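Local coordinates for Alpha/beta hydrolase fold protein (Sphaerobacter thermophilus, PDB 3R0V) that has the alpha/beta-hydrolase fold and is probably a hydrolase of unestablished substrate, holding D-malate in its pocket in this crystal, at residues A[89-94]-A[109-114]; A[96-101]-A[114-119]. All blocks are in the same frame, centred on the assembly; numbering follows the deposited sequence.

Contact 1: A[89-94]-A[109-114]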
loop_
_atom_site.group_PDB
_atom_site.type_symbol
_atom_site.label_atom_id
_atom_site.label_comp_id
_atom_site.label_asym_id
_atom_site.label_seq_id
_atom_site.Cartn_x
_atom_site.Cartn_y
_atom_site.Cartn_z
ATOM N N ALA A 89 -1.152 4.614 16.306
ATOM C CA ALA A 89 -2.352 4.609 15.492
ATOM C C ALA A 89 -2.692 3.228 15.007
ATOM O O ALA A 89 -1.835 2.345 14.961
ATOM C CB ALA A 89 -2.176 5.529 14.294
ATOM N N PHE A 90 -3.949 3.071 14.611
ATOM C CA PHE A 90 -4.368 1.959 13.765
ATOM C C PHE A 90 -3.842 2.263 12.360
ATOM O O PHE A 90 -3.753 3.432 11.973
ATOM C CB PHE A 90 -5.892 1.890 13.700
ATOM C CG PHE A 90 -6.577 1.739 15.032
ATOM C CD1 PHE A 90 -5.972 1.077 16.088
ATOM C CD2 PHE A 90 -7.844 2.268 15.219
ATOM C CE1 PHE A 90 -6.634 0.931 17.310
ATOM C CE2 PHE A 90 -8.499 2.137 16.433
ATOM C CZ PHE A 90 -7.886 1.472 17.485
ATOM N N VAL A 91 -3.507 1.232 11.587
ATOM C CA VAL A 91 -3.009 1.458 10.232
ATOM C C VAL A 91 -3.773 0.590 9.256
ATOM O O VAL A 91 -4.008 -0.583 9.534
ATOM C CB VAL A 91 -1.495 1.160 10.118
ATOM C CG1 VAL A 91 -1.047 1.115 8.657
ATOM C CG2 VAL A 91 -0.701 2.192 10.887
ATOM N N PHE A 92 -4.191 1.182 8.134
ATOM C CA PHE A 92 -4.729 0.422 7.009
ATOM C C PHE A 92 -3.803 0.614 5.817
ATOM O O PHE A 92 -3.622 1.736 5.347
ATOM C CB PHE A 92 -6.142 0.892 6.637
ATOM C CG PHE A 92 -6.669 0.285 5.346
ATOM C CD1 PHE A 92 -6.738 -1.089 5.184
ATOM C CD2 PHE A 92 -7.078 1.096 4.295
ATOM C CE1 PHE A 92 -7.211 -1.650 4.000
ATOM C CE2 PHE A 92 -7.565 0.540 3.118
ATOM C CZ PHE A 92 -7.632 -0.827 2.978
ATOM N N GLY A 93 -3.219 -0.480 5.328
ATOM C CA GLY A 93 -2.302 -0.414 4.201
ATOM C C GLY A 93 -2.884 -1.089 2.974
ATOM O O GLY A 93 -3.453 -2.183 3.048
HETATM N N MSE A 94 -2.718 -0.427 1.833
HETATM C CA MSE A 94 -3.265 -0.905 0.570
HETATM C C MSE A 94 -2.166 -1.394 -0.366
HETATM O O MSE A 94 -1.208 -0.678 -0.637
HETATM C CB MSE A 94 -4.054 0.216 -0.107
HETATM C CG MSE A 94 -5.369 0.543 0.582
HETATM SE SE MSE A 94 -5.913 2.398 0.309
HETATM C CE MSE A 94 -4.688 3.261 1.559
ATOM N N LEU A 109 7.283 -0.146 14.962
ATOM C CA LEU A 109 6.543 1.117 15.043
ATOM C C LEU A 109 5.293 0.953 15.905
ATOM O O LEU A 109 4.740 -0.151 16.001
ATOM C CB LEU A 109 6.141 1.635 13.664
ATOM C CG LEU A 109 7.247 2.150 12.736
ATOM C CD1 LEU A 109 6.646 3.010 11.638
ATOM C CD2 LEU A 109 8.303 2.927 13.486
ATOM N N PRO A 110 4.830 2.059 16.518
ATOM C CA PRO A 110 3.657 1.996 17.402
ATOM C C PRO A 110 2.340 1.927 16.637
ATOM O O PRO A 110 1.523 2.856 16.637
ATOM C CB PRO A 110 3.778 3.280 18.231
ATOM C CG PRO A 110 4.535 4.222 17.363
ATOM C CD PRO A 110 5.506 3.367 16.576
ATOM N N ILE A 111 2.164 0.797 15.959
ATOM C CA ILE A 111 0.930 0.450 15.264
ATOM C C ILE A 111 0.136 -0.464 16.195
ATOM O O ILE A 111 0.618 -1.540 16.582
ATOM C CB ILE A 111 1.251 -0.276 13.933
ATOM C CG1 ILE A 111 2.080 0.649 13.029
ATOM C CG2 ILE A 111 -0.022 -0.699 13.222
ATOM C CD1 ILE A 111 2.593 0.007 11.746
ATOM N N THR A 112 -1.068 -0.037 16.569
ATOM C CA THR A 112 -1.806 -0.762 17.596
ATOM C C THR A 112 -2.739 -1.838 17.031
ATOM O O THR A 112 -2.961 -2.858 17.677
ATOM C CB THR A 112 -2.571 0.193 18.506
ATOM O OG1 THR A 112 -3.388 1.053 17.705
ATOM C CG2 THR A 112 -1.596 1.049 19.310
ATOM N N ARG A 113 -3.273 -1.607 15.829
ATOM C CA ARG A 113 -4.062 -2.588 15.081
ATOM C C ARG A 113 -3.705 -2.397 13.615
ATOM O O ARG A 113 -3.506 -1.271 13.183
ATOM C CB ARG A 113 -5.563 -2.358 15.269
ATOM C CG ARG A 113 -6.043 -2.483 16.712
ATOM C CD ARG A 113 -7.557 -2.340 16.813
ATOM N NE ARG A 113 -8.029 -2.610 18.169
ATOM C CZ ARG A 113 -8.605 -3.748 18.542
ATOM N NH1 ARG A 113 -8.800 -4.716 17.655
ATOM N NH2 ARG A 113 -8.996 -3.914 19.799
ATOM N N LEU A 114 -3.638 -3.486 12.854
ATOM C CA LEU A 114 -3.202 -3.388 11.460
ATOM C C LEU A 114 -4.169 -4.089 10.525
ATOM O O LEU A 114 -4.474 -5.257 10.739
ATOM C CB LEU A 114 -1.819 -4.020 11.313
ATOM C CG LEU A 114 -1.252 -4.109 9.889
ATOM C CD1 LEU A 114 -1.085 -2.726 9.260
ATOM C CD2 LEU A 114 0.074 -4.863 9.893
#
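The ring of Phe90 runs beside the side chain of Arg113, both pointing the same way, with the ring and guanidinium planes 84° apart. Arg113 is modelled in two conformers, so the detail is less certain; in one of them Phe90 CE1 lies at the guanidinium edge, in its plane, and nearer still to the aliphatic Arg113 CD, 3.4 Å away and oblique to the ring. The chi1 of -61° puts Arg113 CG beside the backbone N, and with the chain extended from CG to NE the methylenes pass close to Phe90 CD1 and CE1. Phe260 stacks on this ring from helix 249-260. An alanine at Phe90 would probably leave Phe260 without its stacking partner and the arginine methylenes free to turn.

On the other face of the sheet the residues are apolar and branched, as suits a buried surface: Val91 CG2 meets Ile111 CG2 at 3.8 Å, and Val91 CG1 meets Leu114 CD1 at 3.9 Å. The strands run parallel, yet Ala89 pairs with Ile111 and Val91 with Leu114, a beta bulge with one extra residue on the second strand; Phe90 lies opposite Arg113 there. Backbone bonds span it: Ala89 N to Pro110 O (3.2 Å), Thr112 N to Ala89 O (3.0 Å) and Val91 N to Arg113 O (3.0 Å). Before it, Pro110 centres an inverse gamma turn closed by Ile111 N on Leu109 O (2.7 Å). With these three bonds the strands stay joined although the register shifts by one, while the aromatic and the long arginine chain lie together, both only partly exposed.

Contact 2: A[96-101]-A[114-119]. With MLT (D-malate), chain F.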
loop_
_atom_site.group_PDB
_atom_site.type_symbol
_atom_site.label_atom_id
_atom_site.label_comp_id
_atom_site.label_asym_id
_atom_site.label_seq_id
_atom_site.Cartn_x
_atom_site.Cartn_y
_atom_site.Cartn_z
ATOM N N SER A 96 0.941 -2.525 -2.169
ATOM C CA SER A 96 2.318 -2.469 -1.695
ATOM C C SER A 96 2.447 -1.638 -0.405
ATOM O O SER A 96 3.397 -1.820 0.355
ATOM C CB SER A 96 3.264 -1.964 -2.790
ATOM O OG SER A 96 2.973 -0.632 -3.125
ATOM N N GLY A 97 1.479 -0.760 -0.145
ATOM C CA GLY A 97 1.439 -0.028 1.114
ATOM C C GLY A 97 1.179 -0.967 2.279
ATOM O O GLY A 97 1.575 -0.677 3.415
ATOM N N ALA A 98 0.525 -2.095 2.005
ATOM C CA ALA A 98 0.356 -3.141 3.016
ATOM C C ALA A 98 1.693 -3.799 3.330
ATOM O O ALA A 98 1.976 -4.115 4.476
ATOM C CB ALA A 98 -0.656 -4.185 2.552
ATOM N N GLY A 99 2.526 -4.002 2.310
ATOM C CA GLY A 99 3.865 -4.525 2.533
ATOM C C GLY A 99 4.654 -3.583 3.420
ATOM O O GLY A 99 5.302 -4.001 4.382
ATOM N N LEU A 100 4.605 -2.296 3.104
ATOM C CA LEU A 100 5.313 -1.298 3.886
ATOM C C LEU A 100 4.810 -1.287 5.331
ATOM O O LEU A 100 5.606 -1.203 6.274
ATOM C CB LEU A 100 5.145 0.083 3.240
ATOM C CG LEU A 100 5.757 1.291 3.946
ATOM C CD1 LEU A 100 7.250 1.119 4.114
ATOM C CD2 LEU A 100 5.434 2.551 3.150
ATOM N N SER A 101 3.495 -1.370 5.496
ATOM C CA SER A 101 2.890 -1.367 6.827
ATOM C C SER A 101 3.298 -2.587 7.642
ATOM O O SER A 101 3.566 -2.467 8.851
ATOM C CB SER A 101 1.370 -1.264 6.738
ATOM O OG SER A 101 0.986 -0.061 6.097
ATOM N N LEU A 114 -3.638 -3.486 12.854
ATOM C CA LEU A 114 -3.202 -3.388 11.460
ATOM C C LEU A 114 -4.169 -4.089 10.525
ATOM O O LEU A 114 -4.474 -5.257 10.739
ATOM C CB LEU A 114 -1.819 -4.020 11.313
ATOM C CG LEU A 114 -1.252 -4.109 9.889
ATOM C CD1 LEU A 114 -1.085 -2.726 9.260
ATOM C CD2 LEU A 114 0.074 -4.863 9.893
ATOM N N ALA A 115 -4.631 -3.383 9.485
ATOM C CA ALA A 115 -5.441 -3.986 8.439
ATOM C C ALA A 115 -4.710 -3.795 7.126
ATOM O O ALA A 115 -4.157 -2.723 6.853
ATOM C CB ALA A 115 -6.812 -3.334 8.387
ATOM N N VAL A 116 -4.690 -4.849 6.317
ATOM C CA VAL A 116 -4.021 -4.796 5.018
ATOM C C VAL A 116 -4.913 -5.368 3.923
ATOM O O VAL A 116 -5.594 -6.377 4.122
ATOM C CB VAL A 116 -2.669 -5.546 5.051
ATOM C CG1 VAL A 116 -1.668 -4.828 5.953
ATOM C CG2 VAL A 116 -2.857 -7.010 5.491
ATOM N N PHE A 117 -4.917 -4.705 2.772
ATOM C CA PHE A 117 -5.707 -5.154 1.635
ATOM C C PHE A 117 -4.792 -5.591 0.493
ATOM O O PHE A 117 -3.963 -4.811 0.000
ATOM C CB PHE A 117 -6.624 -4.026 1.159
ATOM C CG PHE A 117 -7.428 -4.358 -0.069
ATOM C CD1 PHE A 117 -8.580 -5.121 0.025
ATOM C CD2 PHE A 117 -7.038 -3.883 -1.314
ATOM C CE1 PHE A 117 -9.331 -5.421 -1.107
ATOM C CE2 PHE A 117 -7.792 -4.174 -2.455
ATOM C CZ PHE A 117 -8.935 -4.941 -2.346
ATOM N N GLU A 118 -4.959 -6.844 0.078
ATOM C CA GLU A 118 -4.248 -7.399 -1.084
ATOM C C GLU A 118 -2.744 -7.105 -1.105
ATOM O O GLU A 118 -2.212 -6.621 -2.100
ATOM C CB GLU A 118 -4.901 -6.945 -2.403
ATOM C CG GLU A 118 -6.367 -7.368 -2.516
ATOM C CD GLU A 118 -6.978 -7.100 -3.878
ATOM O OE1 GLU A 118 -6.409 -6.317 -4.670
ATOM O OE2 GLU A 118 -8.044 -7.683 -4.159
ATOM N N PRO A 119 -2.036 -7.411 -0.013
ATOM C CA PRO A 119 -0.573 -7.307 -0.073
ATOM C C PRO A 119 -0.022 -8.205 -1.191
ATOM O O PRO A 119 -0.303 -9.405 -1.194
ATOM C CB PRO A 119 -0.127 -7.813 1.309
ATOM C CG PRO A 119 -1.281 -8.573 1.843
ATOM C CD PRO A 119 -2.521 -7.972 1.259
HETATM C C1 MLT F . 0.507 -2.444 -5.706
HETATM O O1 MLT F . 0.600 -1.506 -4.849
HETATM O O2 MLT F . 1.018 -3.548 -5.520
HETATM C C2 MLT F . -0.276 -2.165 -6.960
HETATM O O3 MLT F . -1.009 -0.965 -6.815
HETATM C C3 MLT F . -1.203 -3.328 -7.287
HETATM C C4 MLT F . -2.242 -2.899 -8.300
HETATM O O4 MLT F . -2.388 -1.698 -8.617
HETATM O O5 MLT F . -2.978 -3.750 -8.839
#
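Ala98 and Ser101 lie on the first turns of the helix that follows the probable nucleophile elbow, and they face Val116 and Leu114 on the neighbouring strand. The axes of helix 96-101 and strand 114-117 approach to 7.4 Å and run roughly antiparallel, at 150°. A methyl suits so close an approach. Ala98 CB points at the strand and touches Val116 CB at 3.5 Å, tighter than usual for two carbons; Val116 CG1 reaches the same methyl, and Pro119 CB adds a third contact to Ala98 CB at 3.9 Å. One turn later Ser101 CB rests on Leu114 CD1 (3.8 Å).

A hydroxyl is tolerated in this buried place because the helix itself absorbs it. Ser101 OG sits beside its own backbone N (chi1 -61°) and donates to Gly97 O at 2.8 Å. Ser101 N reaches that same oxygen from the opposite face of the carbonyl, so two donors grip it.

Helix and strand are two limbs of the beta-alpha-beta crossover of the alpha/beta-hydrolase core, in which the helix covers one face of the sheet. The Gly-x-Ser-x-Gly pattern from Gly93 to Gly97 would make Ser95 the nucleophile, as in relatives. Within the helix, a beta carbon on Gly99 would be crowded by Ser96 O. Where the strand ends, Glu118 lays its CG over the centre of the Phe117 ring, and its OE2 bonds Ser217 OG. At the helix start, Ser96 N donates to D-malate O1 at 2.9 Å and 167°, almost straight; Ala32 N also bonds the malate, and two backbone amides so placed would be consistent with an oxyanion hole, as in relatives.

How the contacts relate
Both contacts belong to one beta-alpha-beta unit and share Leu114, with their centres about 9 Å apart. Contact 1 joins the two strands at their beginnings; contact 2 lays the connecting helix on the second strand nearer its end. Beyond the bulge the strand pairing continues through probable hydrogen bonds from Ala115 N to Val91 O and from Gly93 N to Ala115 O, each 2.9 Å. Ser101 OG packs against Val91 CG1, and Ala98 CB against Gly93 O, both at 3.5 Å. Malate marks the pocket end: Ser96 in contact 2 binds it directly, whereas the side chain of Val91 in contact 1 lies about 14 Å from it.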